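Local coordinates for protein aquaporin AqpM (PDB 2F2B) that forms a tetrameric archaeal membrane channel that lets water move in both directions under osmotic gradients and also gives a transient increase in glycerol flux, at residues G78-P83 with K93-R98; P83-G88 with L156-I161. One frame throughout, in Å; residues are numbered along the deposited sequence.

Both contacts lie around the short helix 83-91 that starts at the first NPA motif, and they share Pro-83. Interaction 1 joins the loop leading into that helix to the loop leaving it. It is partly buried on the cytoplasmic side and consists of a single aromatic pair. Interaction 2 is more deeply buried: the helix itself rests on transmembrane helix 143-166 through aliphatic and sulfur contacts. The two meet at Thr-86: Thr-86 OG1 is hydrogen-bonded to His-80 ND1, while Thr-86 CG2 packs on Phe-95. Aromatic stacking thus joins the loops, aliphatic and thioether packing holds the helix flank, and a polar bond links the two contacts.

Interaction 1 of 2, residues G78-P83 with K93-R98; sequences GCHINP and KKFPGR
His-80 drives the edge of its imidazole into one face of the Phe-95 ring, and this T-shaped (edge-to-face) stack is the whole contact between 78-83 and 93-98. His-80 CB points toward the other loop. From there CG lies anti to the carbonyl carbon (chi1 -62°), and the ring reaches out toward Phe-95. On one flank, His-80 CD2 is 3.8 Å from Gly-78 O, which sits at the ring edge and in its plane. On the other, ND1 is hydrogen-bonded to Thr-86 OG1 in the NPA helix, a bond that fixes how the ring is turned. The leading atom is CE1. His-80 CE1 stands 3.5 Å from both Phe-95 CD1 and Phe-95 CE1, and 3.8 Å from Phe-95 CG, so it hangs over the CD1-CE1 side of the phenyl and not over its centre. His-80 NE2 follows behind, 4.1 Å from Phe-95 CD1. The rings of His-80 and Phe-95 stand at 68° to each other, and the His-80 ring centroid is 4.7 Å from the Phe-95 ring centroid. At Phe-95, CG anti to the backbone N (chi1 -169°) carries the phenyl over to His-80, and the turn about CB-CG presents its face.

Tyr-103 meets both rings, edge-to-face with His-80, so the pair belongs to a small aromatic cluster. Next to the stack, Glu-11 accepts bonds from His-80 N and Ile-81 N and so braces the loop that leads to the first NPA motif.

The polarised C-H at His-80 CE1 points at an electron-rich face, a CH-pi arrangement that would be expected to strengthen with any positive charge on the imidazole. With ND1 engaged by Thr-86, the chemistry implies a histidine held in orientation by one polar bond and by aromatic contacts with Phe-95 and Tyr-103.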
ATOM      1  N   GLY A  78      -6.020  -4.373  24.514  1.00 15.64           N
ATOM      2  CA  GLY A  78      -6.328  -3.072  23.952  1.00 17.18           C
ATOM      3  C   GLY A  78      -5.213  -2.726  22.976  1.00 17.47           C
ATOM      4  O   GLY A  78      -5.307  -1.770  22.208  1.00 17.96           O
ATOM      5  N   CYS A  79      -4.153  -3.531  23.025  1.00 16.09           N
ATOM      6  CA  CYS A  79      -2.970  -3.384  22.173  1.00 15.07           C
ATOM      7  C   CYS A  79      -2.436  -1.956  22.071  1.00 15.25           C
ATOM      8  O   CYS A  79      -2.412  -1.366  20.989  1.00 15.42           O
ATOM      9  CB  CYS A  79      -3.258  -3.936  20.769  1.00 14.72           C
ATOM     10  SG  CYS A  79      -1.772  -4.217  19.761  1.00 15.57           S
ATOM     11  N   HIS A  80      -2.004  -1.404  23.204  1.00 13.20           N
ATOM     12  CA  HIS A  80      -1.445  -0.054  23.233  1.00 13.18           C
ATOM     13  C   HIS A  80      -0.051  -0.080  22.606  1.00 12.09           C
ATOM     14  O   HIS A  80       0.283   0.771  21.778  1.00 11.36           O
ATOM     15  CB  HIS A  80      -1.296   0.454  24.674  1.00 13.50           C
ATOM     16  CG  HIS A  80      -2.585   0.569  25.429  1.00 14.48           C
ATOM     17  ND1 HIS A  80      -2.652   1.124  26.689  1.00 14.47           N
ATOM     18  CD2 HIS A  80      -3.845   0.179  25.122  1.00 14.16           C
ATOM     19  CE1 HIS A  80      -3.898   1.069  27.127  1.00 14.82           C
ATOM     20  NE2 HIS A  80      -4.641   0.501  26.196  1.00 15.10           N
ATOM     21  N   ILE A  81       0.745  -1.057  23.043  1.00 12.37           N
ATOM     22  CA  ILE A  81       2.129  -1.280  22.605  1.00 11.68           C
ATOM     23  C   ILE A  81       2.928   0.002  22.392  1.00 12.62           C
ATOM     24  O   ILE A  81       3.821   0.069  21.540  1.00 11.50           O
ATOM     25  CB  ILE A  81       2.176  -2.164  21.325  1.00 12.80           C
ATOM     26  CG1 ILE A  81       1.474  -1.470  20.151  1.00 12.21           C
ATOM     27  CG2 ILE A  81       1.507  -3.511  21.619  1.00 10.62           C
ATOM     28  CD1 ILE A  81       1.582  -2.232  18.827  1.00 15.75           C
ATOM     29  N   ASN A  82       2.628   1.000  23.221  1.00 11.67           N
ATOM     30  CA  ASN A  82       3.259   2.311  23.139  1.00 10.80           C
ATOM     31  C   ASN A  82       2.996   3.071  24.447  1.00 10.60           C
ATOM     32  O   ASN A  82       1.854   3.392  24.756  1.00 11.19           O
ATOM     33  CB  ASN A  82       2.633   3.078  21.971  1.00 10.45           C
ATOM     34  CG  ASN A  82       3.290   4.415  21.721  1.00 10.45           C
ATOM     35  OD1 ASN A  82       3.917   4.997  22.608  1.00 11.19           O
ATOM     36  ND2 ASN A  82       3.134   4.922  20.501  1.00 10.75           N
ATOM     37  N   PRO A  83       4.048   3.366  25.225  1.00 11.70           N
ATOM     38  CA  PRO A  83       3.869   4.093  26.488  1.00 13.20           C
ATOM     39  C   PRO A  83       3.137   5.426  26.320  1.00 12.59           C
ATOM     40  O   PRO A  83       2.382   5.844  27.203  1.00 12.71           O
ATOM     41  CB  PRO A  83       5.302   4.279  26.985  1.00 12.80           C
ATOM     42  CG  PRO A  83       5.981   3.036  26.482  1.00 12.69           C
ATOM     43  CD  PRO A  83       5.444   2.917  25.070  1.00 11.53           C
ATOM     44  N   LYS A  93      -8.906   9.825  31.116  1.00 22.45           N
ATOM     45  CA  LYS A  93      -9.665   8.833  31.875  1.00 23.63           C
ATOM     46  C   LYS A  93     -10.213   7.673  31.051  1.00 24.11           C
ATOM     47  O   LYS A  93     -11.335   7.216  31.275  1.00 23.88           O
ATOM     48  CB  LYS A  93     -10.818   9.527  32.612  1.00 26.12           C
ATOM     49  CG  LYS A  93     -10.383  10.761  33.387  1.00 28.81           C
ATOM     50  CD  LYS A  93      -9.238  10.446  34.341  1.00 33.68           C
ATOM     51  CE  LYS A  93      -8.690  11.708  34.992  1.00 35.64           C
ATOM     52  NZ  LYS A  93      -7.507  11.416  35.854  1.00 38.83           N
ATOM     53  N   LYS A  94      -9.416   7.189  30.103  1.00 22.53           N
ATOM     54  CA  LYS A  94      -9.832   6.075  29.263  1.00 22.85           C
ATOM     55  C   LYS A  94      -9.030   4.818  29.588  1.00 21.81           C
ATOM     56  O   LYS A  94      -9.187   3.785  28.941  1.00 23.25           O
ATOM     57  CB  LYS A  94      -9.666   6.437  27.785  1.00 23.41           C
ATOM     58  CG  LYS A  94     -10.562   7.579  27.327  1.00 24.22           C
ATOM     59  CD  LYS A  94     -12.028   7.193  27.401  1.00 26.71           C
ATOM     60  CE  LYS A  94     -12.925   8.328  26.932  1.00 27.79           C
ATOM     61  NZ  LYS A  94     -14.358   7.931  26.991  1.00 28.94           N
ATOM     62  N   PHE A  95      -8.164   4.920  30.592  1.00 21.21           N
ATOM     63  CA  PHE A  95      -7.343   3.796  31.036  1.00 20.27           C
ATOM     64  C   PHE A  95      -6.969   4.070  32.489  1.00 20.51           C
ATOM     65  O   PHE A  95      -6.531   5.170  32.825  1.00 19.94           O
ATOM     66  CB  PHE A  95      -6.075   3.669  30.183  1.00 18.78           C
ATOM     67  CG  PHE A  95      -5.323   2.381  30.402  1.00 16.75           C
ATOM     68  CD1 PHE A  95      -5.871   1.163  30.014  1.00 17.39           C
ATOM     69  CD2 PHE A  95      -4.070   2.388  31.001  1.00 17.19           C
ATOM     70  CE1 PHE A  95      -5.178  -0.034  30.219  1.00 16.48           C
ATOM     71  CE2 PHE A  95      -3.370   1.197  31.212  1.00 16.79           C
ATOM     72  CZ  PHE A  95      -3.927  -0.014  30.820  1.00 15.97           C
ATOM     73  N   PRO A  96      -7.136   3.070  33.369  1.00 21.22           N
ATOM     74  CA  PRO A  96      -6.814   3.231  34.792  1.00 21.86           C
ATOM     75  C   PRO A  96      -5.349   3.501  35.112  1.00 20.86           C
ATOM     76  O   PRO A  96      -4.451   2.829  34.604  1.00 20.14           O
ATOM     77  CB  PRO A  96      -7.323   1.927  35.410  1.00 22.24           C
ATOM     78  CG  PRO A  96      -7.149   0.939  34.308  1.00 23.30           C
ATOM     79  CD  PRO A  96      -7.620   1.705  33.090  1.00 21.56           C
ATOM     80  N   GLY A  97      -5.116   4.490  35.968  1.00 20.60           N
ATOM     81  CA  GLY A  97      -3.760   4.832  36.352  1.00 20.17           C
ATOM     82  C   GLY A  97      -3.017   3.680  37.003  1.00 20.97           C
ATOM     83  O   GLY A  97      -1.800   3.564  36.864  1.00 21.02           O
ATOM     84  N   ARG A  98      -3.745   2.819  37.708  1.00 21.63           N
ATOM     85  CA  ARG A  98      -3.133   1.682  38.384  1.00 21.72           C
ATOM     86  C   ARG A  98      -2.514   0.659  37.430  1.00 21.71           C
ATOM     87  O   ARG A  98      -1.717  -0.179  37.854  1.00 20.64           O
ATOM     88  CB  ARG A  98      -4.163   0.981  39.277  1.00 22.90           C
ATOM     89  CG  ARG A  98      -5.384   0.477  38.535  1.00 24.18           C
ATOM     90  CD  ARG A  98      -6.321  -0.281  39.461  1.00 25.05           C
ATOM     91  NE  ARG A  98      -7.515  -0.740  38.762  1.00 27.58           N
ATOM     92  CZ  ARG A  98      -8.522   0.048  38.400  1.00 27.90           C
ATOM     93  NH1 ARG A  98      -8.489   1.344  38.675  1.00 30.56           N
ATOM     94  NH2 ARG A  98      -9.560  -0.461  37.753  1.00 28.80           N
TER

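Interaction 2 of 2, residues P83-G88 with L156-I161; sequences PAVTIG and LLMITI
Val-85, on the first NPA helix of the aquaporin fold, packs against Ile-161 and Met-158 of transmembrane helix 143-166. In this fold two pore loops fold into the membrane, each with a short helix that starts at its NPA motif near the middle and runs back toward the surface, and here the first of these helices leans on one of the helices of the bundle. The short axes cross at -51° and come no closer than 10.7 Å, although the CA atoms of Val-85 and Met-158 are 6.7 Å apart.

The aliphatic part is made by methyl ends. Ile-161 CD1 lies 3.7 Å from Val-85 CG2 and 4.1 Å from Val-85 CG1, so one terminal methyl meets both branches of the valine. A glycerol, probably from the crystallisation liquor, lies close to the Val-85 side chain and may mark a pocket there.

The sulfur part comes from Met-158. Its CG is anti to the backbone N (chi1 -167°), which sends the chain across to the short helix before it bends. Met-158 SD then sits 4.1 Å from Val-85 CA, against backbone more than side chain, and Met-158 CE ends 4.3 Å from Gly-88 C. With no side chain on Gly-88, the thioether can settle directly against the helix backbone. The Met-158 side chain also touches Ala-233 and Ala-236 of helix 224-243.

The polar part stays within helix 143-166, on a flank where Leu-156, Ile-159 and Thr-160 pack on a neighbouring subunit. Leu-156 O there takes two bonds from one residue: Thr-160 N at 3.1 Å and Thr-160 OG1 at 2.8 Å, reaching that oxygen from opposite faces of its carbonyl plane, with the hydroxyl tilted 32° from it.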
ATOM      1  N   PRO A  83       4.048   3.366  25.225  1.00 11.70           N
ATOM      2  CA  PRO A  83       3.869   4.093  26.488  1.00 13.20           C
ATOM      3  C   PRO A  83       3.137   5.426  26.320  1.00 12.59           C
ATOM      4  O   PRO A  83       2.382   5.844  27.203  1.00 12.71           O
ATOM      5  CB  PRO A  83       5.302   4.279  26.985  1.00 12.80           C
ATOM      6  CG  PRO A  83       5.981   3.036  26.482  1.00 12.69           C
ATOM      7  CD  PRO A  83       5.444   2.917  25.070  1.00 11.53           C
ATOM      8  N   ALA A  84       3.362   6.095  25.190  1.00 11.70           N
ATOM      9  CA  ALA A  84       2.707   7.375  24.939  1.00 12.03           C
ATOM     10  C   ALA A  84       1.197   7.212  24.744  1.00 12.72           C
ATOM     11  O   ALA A  84       0.420   8.101  25.103  1.00 12.37           O
ATOM     12  CB  ALA A  84       3.330   8.054  23.719  1.00 11.26           C
ATOM     13  N   VAL A  85       0.780   6.085  24.173  1.00 11.88           N
ATOM     14  CA  VAL A  85      -0.643   5.829  23.964  1.00 12.81           C
ATOM     15  C   VAL A  85      -1.293   5.517  25.310  1.00 13.37           C
ATOM     16  O   VAL A  85      -2.376   6.015  25.621  1.00 13.79           O
ATOM     17  CB  VAL A  85      -0.865   4.643  22.994  1.00 14.32           C
ATOM     18  CG1 VAL A  85      -2.341   4.236  22.980  1.00 14.71           C
ATOM     19  CG2 VAL A  85      -0.415   5.043  21.590  1.00 14.63           C
ATOM     20  N   THR A  86      -0.618   4.697  26.108  1.00 13.24           N
ATOM     21  CA  THR A  86      -1.119   4.330  27.432  1.00 13.42           C
ATOM     22  C   THR A  86      -1.318   5.593  28.274  1.00 14.42           C
ATOM     23  O   THR A  86      -2.358   5.767  28.913  1.00 15.08           O
ATOM     24  CB  THR A  86      -0.130   3.380  28.149  1.00 14.08           C
ATOM     25  OG1 THR A  86       0.014   2.177  27.383  1.00 12.10           O
ATOM     26  CG2 THR A  86      -0.637   3.014  29.548  1.00 12.12           C
ATOM     27  N   ILE A  87      -0.325   6.477  28.258  1.00 14.76           N
ATOM     28  CA  ILE A  87      -0.401   7.724  29.017  1.00 15.89           C
ATOM     29  C   ILE A  87      -1.460   8.655  28.425  1.00 16.42           C
ATOM     30  O   ILE A  87      -2.191   9.325  29.157  1.00 16.18           O
ATOM     31  CB  ILE A  87       0.983   8.421  29.060  1.00 15.73           C
ATOM     32  CG1 ILE A  87       1.946   7.573  29.901  1.00 16.31           C
ATOM     33  CG2 ILE A  87       0.858   9.830  29.639  1.00 17.37           C
ATOM     34  CD1 ILE A  87       3.382   8.052  29.893  1.00 16.57           C
ATOM     35  N   GLY A  88      -1.552   8.685  27.098  1.00 15.67           N
ATOM     36  CA  GLY A  88      -2.548   9.520  26.451  1.00 15.38           C
ATOM     37  C   GLY A  88      -3.958   9.122  26.857  1.00 15.18           C
ATOM     38  O   GLY A  88      -4.791   9.980  27.159  1.00 15.91           O
ATOM     39  N   LEU A 156      -0.780  13.213  15.614  1.00 10.06           N
ATOM     40  CA  LEU A 156      -1.623  12.605  14.583  1.00  8.84           C
ATOM     41  C   LEU A 156      -1.990  11.175  14.960  1.00  9.33           C
ATOM     42  O   LEU A 156      -3.147  10.768  14.836  1.00  7.80           O
ATOM     43  CB  LEU A 156      -0.921  12.608  13.218  1.00  9.27           C
ATOM     44  CG  LEU A 156      -1.719  11.905  12.109  1.00  8.27           C
ATOM     45  CD1 LEU A 156      -3.083  12.573  11.956  1.00  8.62           C
ATOM     46  CD2 LEU A 156      -0.953  11.954  10.794  1.00  8.93           C
ATOM     47  N   LEU A 157      -1.003  10.409  15.416  1.00  8.40           N
ATOM     48  CA  LEU A 157      -1.254   9.028  15.815  1.00  9.32           C
ATOM     49  C   LEU A 157      -2.334   8.947  16.892  1.00  9.81           C
ATOM     50  O   LEU A 157      -3.307   8.208  16.754  1.00  8.51           O
ATOM     51  CB  LEU A 157       0.029   8.378  16.343  1.00 10.28           C
ATOM     52  CG  LEU A 157      -0.135   7.010  17.025  1.00  9.70           C
ATOM     53  CD1 LEU A 157      -0.786   6.015  16.062  1.00 11.11           C
ATOM     54  CD2 LEU A 157       1.225   6.499  17.485  1.00 12.04           C
ATOM     55  N   MET A 158      -2.165   9.719  17.961  1.00  9.93           N
ATOM     56  CA  MET A 158      -3.119   9.685  19.067  1.00 10.60           C
ATOM     57  C   MET A 158      -4.517  10.206  18.732  1.00 10.57           C
ATOM     58  O   MET A 158      -5.512   9.631  19.176  1.00 10.38           O
ATOM     59  CB  MET A 158      -2.557  10.454  20.266  1.00 11.06           C
ATOM     60  CG  MET A 158      -3.311  10.215  21.577  1.00 12.96           C
ATOM     61  SD  MET A 158      -3.125   8.523  22.223  1.00 16.61           S
ATOM     62  CE  MET A 158      -4.789   8.160  22.700  1.00 17.48           C
ATOM     63  N   ILE A 159      -4.611  11.285  17.960  1.00  9.68           N
ATOM     64  CA  ILE A 159      -5.934  11.810  17.630  1.00 10.82           C
ATOM     65  C   ILE A 159      -6.680  10.811  16.743  1.00 10.48           C
ATOM     66  O   ILE A 159      -7.906  10.701  16.803  1.00 10.45           O
ATOM     67  CB  ILE A 159      -5.850  13.213  16.959  1.00 11.47           C
ATOM     68  CG1 ILE A 159      -7.190  13.942  17.145  1.00 13.90           C
ATOM     69  CG2 ILE A 159      -5.510  13.091  15.473  1.00 12.80           C
ATOM     70  CD1 ILE A 159      -7.165  15.409  16.760  1.00 15.40           C
ATOM     71  N   THR A 160      -5.935  10.050  15.943  1.00 10.12           N
ATOM     72  CA  THR A 160      -6.543   9.042  15.086  1.00  8.32           C
ATOM     73  C   THR A 160      -7.041   7.905  15.985  1.00 10.16           C
ATOM     74  O   THR A 160      -8.154   7.407  15.815  1.00 10.34           O
ATOM     75  CB  THR A 160      -5.519   8.498  14.060  1.00  9.70           C
ATOM     76  OG1 THR A 160      -5.076   9.578  13.228  1.00  9.91           O
ATOM     77  CG2 THR A 160      -6.150   7.416  13.181  1.00 10.00           C
ATOM     78  N   ILE A 161      -6.223   7.513  16.959  1.00 10.10           N
ATOM     79  CA  ILE A 161      -6.608   6.452  17.884  1.00  9.81           C
ATOM     80  C   ILE A 161      -7.889   6.849  18.627  1.00 11.10           C
ATOM     81  O   ILE A 161      -8.782   6.028  18.820  1.00 10.51           O
ATOM     82  CB  ILE A 161      -5.467   6.159  18.898  1.00 10.25           C
ATOM     83  CG1 ILE A 161      -4.340   5.397  18.186  1.00 10.06           C
ATOM     84  CG2 ILE A 161      -6.001   5.355  20.092  1.00 10.17           C
ATOM     85  CD1 ILE A 161      -3.083   5.203  19.030  1.00 10.91           C
TER